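Local coordinates for Aureochrome1-like protein (Ochromonas danica, PDB 6I20) that binds flavin mononucleotide in a LOV-type PAS domain and probably acts as a blue-light receptor, as aureochromes do, at residues G42-L45 with S46-L49; S21-I25 with P26-I30; A33-G36 with F37-T41. All coordinates share one frame; numbering follows the deposited sequence.

Three local contacts in one PAS domain illustrate how turns and helix starts are set by side chains three to five residues apart. Contact 1, at the surface, sets the start of helix 45-48 with a carboxylate shared with Lys88; contact 3, partly buried, sets the start of helix 35-41 with a serine hydroxyl. These two are close neighbours, their centres about 8 Å apart, and meet through Ala33 and Leu38 against Leu45 and Val48. Contact 2, also partly buried, joins strands 18-21 and 30-33 by paired turns; Ile30 packs against Val48 and Leu49 of contact 1. Its chemistry is mixed: a neutral Ser21-Asn28 bond beside the flavin, carboxylates on the outer turns.

Contact 1: G42-L45 with S46-L49; sequences GYAL and SEVL
Glu47 folds back onto Ala44 at the short helix 45-48 of the PAS fold: a side chain three residues on bonds to the amide before the helix, an exchange in one direction only, since Ala44 has no polar side chain to return it. Along the side chain, CB of Glu47 lies 3.4 Å from Ala44 O and also passes CD1 of the Tyr43 ring. CG is placed beside the backbone N (chi1 -65°) and runs alongside Ala44 O, with 4.1 Å between Glu47 CG and that oxygen; the chain, extended beyond it, brings CD to 4.0 Å from Ala44 N. At the tip, OE1 of Glu47 accepts from Ala44 N at 3.0 Å through its anti lone pair, in a nearly straight bond (166°), and also lies near Ala44 CB. The same oxygen forms a salt bridge with Lys88, which probably steadies its charge. Backbone bonds close the turn: Glu47 N reaches Ala44 O at 2.9 Å, and Leu45 O accepts from both Val48 N and Leu49 N. On the apolar side, CD1 of Leu45 rests 3.8 Å from CG of Leu49. Val48 turns one methyl toward the tyrosine, its CG1 coming to 3.4 Å from Tyr43 CB.

Contact 2: S21-I25 with P26-I30; sequences SDPSI and PDNPI. With FMN (flavin mononucleotide), chain E.
Ser21 and Asn28 belong to the flavin mononucleotide pocket, where they meet side chain to side chain beside a methyl group of the isoalloxazine. Ser21 OG donates to Asn28 OD1 over 2.7 Å, coming from above the amide's carbonyl plane, 36° out of it. Asn28 holds its CG opposite its own backbone N (chi1 -169°), which swings the amide across to Ser21 and Pro23; OD1 also lies 3.6 Å from Pro23 CB. The other end of the amide, Asn28 ND2, sits 3.5 Å from the flavin methyl C8M, and Ser21 OG lies 3.6 Å from that same C8M, so polar groups border an apolar corner of the ring. The connection belongs to the antiparallel PAS sheet, where strand 18-21 passes to strand 30-33 through two turns, a type I turn from Asp22 to Ile25 and a type II turn from Ile25 to Asn28. Asp22 N binds Pro29 O at 3.0 Å beside the non-hydrogen-bonded pair Ser21 and Ile30. Asp22 forms an Asx turn, its OD1 taking both the hydroxyl and the backbone N of Ser24 from one face of the carboxylate. Asp27 points away and forms a salt bridge with Arg54, itself bonded to the flavin nucleotide. Ile25 CG2 packs 3.6 Å from Pro29 CG.

Contact 3: A33-G36 with F37-T41; sequences ASQG and FLTLT. With EDO (1,2-ethanediol), chain G.
From Ser34 onward the backbone winds into helix 35-41, with Leu38 N bonded to Ser34 O, Thr39 N to Gln35 O and Leu40 N to Gly36 O. Ser34 is the N-cap. Its chi1 of 74° sets OG between its own backbone N and carbonyl carbon, from where it accepts the amide of Phe37 at 3.2 Å between Ser34 OG and Phe37 N, in a fairly straight bond (163°). The hydroxyl is also bonded to Gln16 O and Phe18 N, so the helix start is tied to the chain leading into strand 18-21. Replacing Ser34 by an alanine removes OG and would probably leave Phe37 N without its side-chain cap and Gln16 O and Phe18 N without their hydroxyl partner. One residue on, Gln35 bends at chi2 and reaches one turn forward, its NE2 donating to Thr39 OG1 at 3.1 Å with the acceptor almost in the amide plane. Leu38 CB lies 3.9 Å from the same Gln35 NE2, and this side of the helix carries exposed residues. On the inner side Ala33 CB touches Phe37 CD2 at 4.1 Å and Leu38 CD2 at 4.2 Å. Thr41 CG2 stands 3.8 Å above one face of the Phe37 ring, offset toward the rim, and the Phe37 side chain comes to about 5 Å from the flavin mononucleotide. Phe37 O is gripped by Thr41 N and, at 2.9 Å, by Thr41 OG1, from opposite faces of its plane. The chemistry implies that hydroxyls supplement the backbone bonds at the first and last turns: a serine side chain takes up an amide of the first turn, and a threonine gives a carbonyl of the last turn a second donor.

Contact 1: G42-L45 with S46-L49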
# COMPACT_ATOMS: atom_id res chain seq x y z
N GLY A 42 10.87 7.57 -2.65
CA GLY A 42 12.13 8.20 -2.24
C GLY A 42 12.78 7.70 -0.97
O GLY A 42 13.84 8.20 -0.58
N TYR A 43 12.18 6.71 -0.29
CA TYR A 43 12.72 6.17 0.94
C TYR A 43 13.66 5.02 0.66
O TYR A 43 13.45 4.28 -0.31
CB TYR A 43 11.60 5.70 1.89
CG TYR A 43 10.80 6.83 2.48
CD1 TYR A 43 11.19 7.43 3.66
CD2 TYR A 43 9.67 7.35 1.85
CE1 TYR A 43 10.48 8.49 4.20
CE2 TYR A 43 8.96 8.40 2.39
CZ TYR A 43 9.38 8.98 3.56
OH TYR A 43 8.69 10.03 4.09
N ALA A 44 14.70 4.86 1.47
CA ALA A 44 15.54 3.69 1.47
C ALA A 44 14.81 2.54 2.14
O ALA A 44 13.95 2.71 3.01
CB ALA A 44 16.86 3.96 2.17
N LEU A 45 15.17 1.31 1.76
CA LEU A 45 14.54 0.13 2.36
C LEU A 45 14.65 0.14 3.90
O LEU A 45 13.69 -0.18 4.61
CB LEU A 45 15.18 -1.17 1.82
CG LEU A 45 14.51 -2.46 2.27
CD1 LEU A 45 13.04 -2.55 1.86
CD2 LEU A 45 15.28 -3.64 1.68
N SER A 46 15.81 0.57 4.40
CA SER A 46 16.07 0.64 5.83
C SER A 46 15.23 1.69 6.54
O SER A 46 15.21 1.68 7.78
CB SER A 46 17.56 0.95 6.02
OG SER A 46 17.88 2.11 5.29
N GLU A 47 14.55 2.57 5.82
CA GLU A 47 13.66 3.57 6.38
C GLU A 47 12.21 3.14 6.36
O GLU A 47 11.35 3.83 6.91
CB GLU A 47 13.80 4.90 5.61
CG GLU A 47 15.16 5.52 5.76
CD GLU A 47 15.34 6.76 4.96
OE1 GLU A 47 15.11 6.76 3.73
OE2 GLU A 47 15.70 7.79 5.56
N VAL A 48 11.89 2.04 5.66
CA VAL A 48 10.50 1.61 5.51
C VAL A 48 10.16 0.33 6.25
O VAL A 48 9.08 0.18 6.81
CB VAL A 48 10.05 1.59 4.07
CG1 VAL A 48 10.33 2.86 3.31
CG2 VAL A 48 10.55 0.43 3.34
N LEU A 49 11.08 -0.65 6.25
CA LEU A 49 10.80 -1.88 6.98
C LEU A 49 10.57 -1.56 8.45
O LEU A 49 11.28 -0.72 9.03
CB LEU A 49 11.91 -2.88 6.84
CG LEU A 49 12.19 -3.40 5.42
CD1 LEU A 49 13.40 -4.29 5.48
CD2 LEU A 49 10.99 -4.09 4.79

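Contact 2: S21-I25 with P26-I30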
# COMPACT_ATOMS: atom_id res chain seq x y z
N SER A 21 2.73 -6.22 4.54
CA SER A 21 2.70 -5.91 5.97
C SER A 21 2.37 -7.16 6.76
O SER A 21 1.90 -8.17 6.20
CB SER A 21 1.67 -4.82 6.30
OG SER A 21 0.34 -5.35 6.30
N ASP A 22 2.62 -7.12 8.05
CA ASP A 22 2.34 -8.23 8.97
C ASP A 22 1.48 -7.76 10.13
O ASP A 22 1.99 -7.11 11.05
CB ASP A 22 3.64 -8.86 9.48
CG ASP A 22 3.41 -10.12 10.33
OD1 ASP A 22 2.30 -10.35 10.84
OD2 ASP A 22 4.38 -10.90 10.49
N PRO A 23 0.18 -8.10 10.14
CA PRO A 23 -0.71 -7.59 11.16
C PRO A 23 -0.50 -8.17 12.55
O PRO A 23 -1.05 -7.65 13.51
CB PRO A 23 -2.09 -7.91 10.63
CG PRO A 23 -1.87 -9.13 9.79
CD PRO A 23 -0.54 -8.93 9.14
N SER A 24 0.25 -9.25 12.68
CA SER A 24 0.58 -9.79 14.00
C SER A 24 1.68 -9.00 14.73
O SER A 24 1.89 -9.21 15.93
CB SER A 24 0.97 -11.26 13.92
OG SER A 24 2.23 -11.41 13.35
N ILE A 25 2.38 -8.14 13.99
CA ILE A 25 3.40 -7.28 14.64
C ILE A 25 2.71 -5.98 15.01
O ILE A 25 1.89 -5.47 14.23
CB ILE A 25 4.57 -7.07 13.65
CG1 ILE A 25 5.16 -8.41 13.20
CG2 ILE A 25 5.63 -6.19 14.28
CD1 ILE A 25 6.26 -8.30 12.18
N PRO A 26 3.04 -5.38 16.17
CA PRO A 26 2.36 -4.13 16.50
C PRO A 26 2.40 -3.09 15.39
O PRO A 26 3.45 -2.85 14.77
CB PRO A 26 3.12 -3.61 17.70
CG PRO A 26 3.91 -4.74 18.21
CD PRO A 26 3.88 -5.88 17.26
N ASP A 27 1.23 -2.52 15.14
CA ASP A 27 0.99 -1.51 14.16
C ASP A 27 1.11 -1.93 12.71
O ASP A 27 1.23 -1.10 11.83
CB ASP A 27 1.88 -0.27 14.40
CG ASP A 27 1.22 1.02 13.93
OD1 ASP A 27 -0.02 1.05 13.75
OD2 ASP A 27 1.96 2.03 13.72
N ASN A 28 1.00 -3.23 12.46
CA ASN A 28 0.90 -3.75 11.10
C ASN A 28 1.94 -3.16 10.15
O ASN A 28 1.61 -2.58 9.08
CB ASN A 28 -0.53 -3.49 10.56
CG ASN A 28 -0.83 -4.20 9.26
OD1 ASN A 28 -0.26 -5.25 8.94
ND2 ASN A 28 -1.74 -3.63 8.50
N PRO A 29 3.22 -3.34 10.50
CA PRO A 29 4.28 -2.72 9.73
C PRO A 29 4.66 -3.47 8.46
O PRO A 29 4.38 -4.68 8.31
CB PRO A 29 5.44 -2.76 10.68
CG PRO A 29 5.25 -4.04 11.41
CD PRO A 29 3.77 -4.08 11.63
N ILE A 30 5.36 -2.77 7.60
CA ILE A 30 5.93 -3.31 6.38
C ILE A 30 7.04 -4.31 6.75
O ILE A 30 7.95 -4.00 7.53
CB ILE A 30 6.51 -2.20 5.51
CG1 ILE A 30 5.46 -1.22 5.04
CG2 ILE A 30 7.28 -2.76 4.33
CD1 ILE A 30 6.10 0.07 4.51
N1 FMN E . -1.47 4.14 3.06
C2 FMN E . -1.04 5.05 2.17
O2 FMN E . -1.35 6.25 2.35
N3 FMN E . -0.26 4.74 1.10
C4 FMN E . 0.12 3.45 0.84
O4 FMN E . 0.78 3.20 -0.20
C4A FMN E . -0.28 2.45 1.77
N5 FMN E . 0.09 1.15 1.57
C5A FMN E . -0.39 0.22 2.44
C6 FMN E . -0.05 -1.14 2.26
C7 FMN E . -0.51 -2.10 3.10
C7M FMN E . -0.14 -3.59 2.86
C8 FMN E . -1.35 -1.77 4.21
C8M FMN E . -1.87 -2.83 5.13
C9 FMN E . -1.69 -0.45 4.41
C9A FMN E . -1.26 0.55 3.55
N10 FMN E . -1.57 1.92 3.79
C10 FMN E . -1.14 2.84 2.88
C1' FMN E . -2.51 2.31 4.83
C2' FMN E . -1.91 2.61 6.21
O2' FMN E . -0.82 1.70 6.43
C3' FMN E . -2.97 2.39 7.28
O3' FMN E . -3.54 1.07 7.19
C4' FMN E . -4.10 3.40 7.27
O4' FMN E . -3.51 4.71 7.31
C5' FMN E . -5.00 3.22 8.54
O5' FMN E . -4.18 2.89 9.71
P FMN E . -4.79 3.27 11.15
O1P FMN E . -3.75 2.92 12.14
O2P FMN E . -5.09 4.71 11.11
O3P FMN E . -6.05 2.42 11.24

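Contact 3: A33-G36 with F37-T41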
# COMPACT_ATOMS: atom_id res chain seq x y z
N ALA A 33 9.43 -4.55 1.02
CA ALA A 33 9.10 -3.44 0.12
C ALA A 33 9.85 -3.61 -1.16
O ALA A 33 11.05 -3.91 -1.14
CB ALA A 33 9.45 -2.09 0.74
N SER A 34 9.15 -3.46 -2.28
CA SER A 34 9.82 -3.61 -3.57
C SER A 34 10.68 -2.44 -3.96
O SER A 34 10.46 -1.30 -3.50
CB SER A 34 8.82 -3.85 -4.70
OG SER A 34 8.13 -2.67 -5.03
N GLN A 35 11.62 -2.65 -4.85
CA GLN A 35 12.41 -1.56 -5.39
C GLN A 35 11.57 -0.45 -5.98
O GLN A 35 11.89 0.71 -5.80
CB GLN A 35 13.44 -2.08 -6.44
CG GLN A 35 14.30 -0.96 -7.01
CD GLN A 35 15.16 -0.31 -5.96
OE1 GLN A 35 15.99 -1.00 -5.35
NE2 GLN A 35 14.95 1.01 -5.69
N GLY A 36 10.50 -0.81 -6.66
CA GLY A 36 9.62 0.18 -7.26
C GLY A 36 9.01 1.09 -6.22
O GLY A 36 8.87 2.29 -6.45
N PHE A 37 8.58 0.51 -5.10
CA PHE A 37 8.05 1.32 -3.99
C PHE A 37 9.09 2.30 -3.47
O PHE A 37 8.80 3.48 -3.22
CB PHE A 37 7.58 0.43 -2.86
CG PHE A 37 7.05 1.16 -1.66
CD1 PHE A 37 5.72 1.54 -1.59
CD2 PHE A 37 7.87 1.43 -0.58
CE1 PHE A 37 5.22 2.21 -0.49
CE2 PHE A 37 7.36 2.10 0.52
CZ PHE A 37 6.05 2.48 0.58
N LEU A 38 10.31 1.84 -3.33
CA LEU A 38 11.40 2.70 -2.85
C LEU A 38 11.63 3.84 -3.82
O LEU A 38 11.84 4.99 -3.41
CB LEU A 38 12.67 1.90 -2.61
CG LEU A 38 12.56 0.70 -1.69
CD1 LEU A 38 13.87 -0.04 -1.64
CD2 LEU A 38 12.05 1.07 -0.30
N THR A 39 11.67 3.55 -5.12
CA THR A 39 11.90 4.58 -6.11
C THR A 39 10.76 5.58 -6.17
O THR A 39 11.01 6.80 -6.23
CB THR A 39 12.15 3.97 -7.47
OG1 THR A 39 13.30 3.12 -7.33
CG2 THR A 39 12.41 5.04 -8.53
N LEU A 40 9.54 5.08 -6.10
CA LEU A 40 8.34 5.94 -6.12
C LEU A 40 8.34 6.92 -4.95
O LEU A 40 8.06 8.09 -5.13
CB LEU A 40 7.08 5.08 -6.05
CG LEU A 40 5.75 5.79 -5.81
CD1 LEU A 40 5.45 6.71 -6.99
CD2 LEU A 40 4.66 4.75 -5.59
N THR A 41 8.60 6.40 -3.76
CA THR A 41 8.45 7.18 -2.54
C THR A 41 9.70 7.93 -2.13
O THR A 41 9.59 8.88 -1.30
CB THR A 41 8.01 6.29 -1.38
OG1 THR A 41 9.07 5.38 -1.02
CG2 THR A 41 6.72 5.58 -1.66
C1 EDO G . 14.59 1.94 -9.67
O1 EDO G . 15.59 1.44 -10.57
C2 EDO G . 13.23 1.92 -10.35
O2 EDO G . 12.28 1.11 -9.64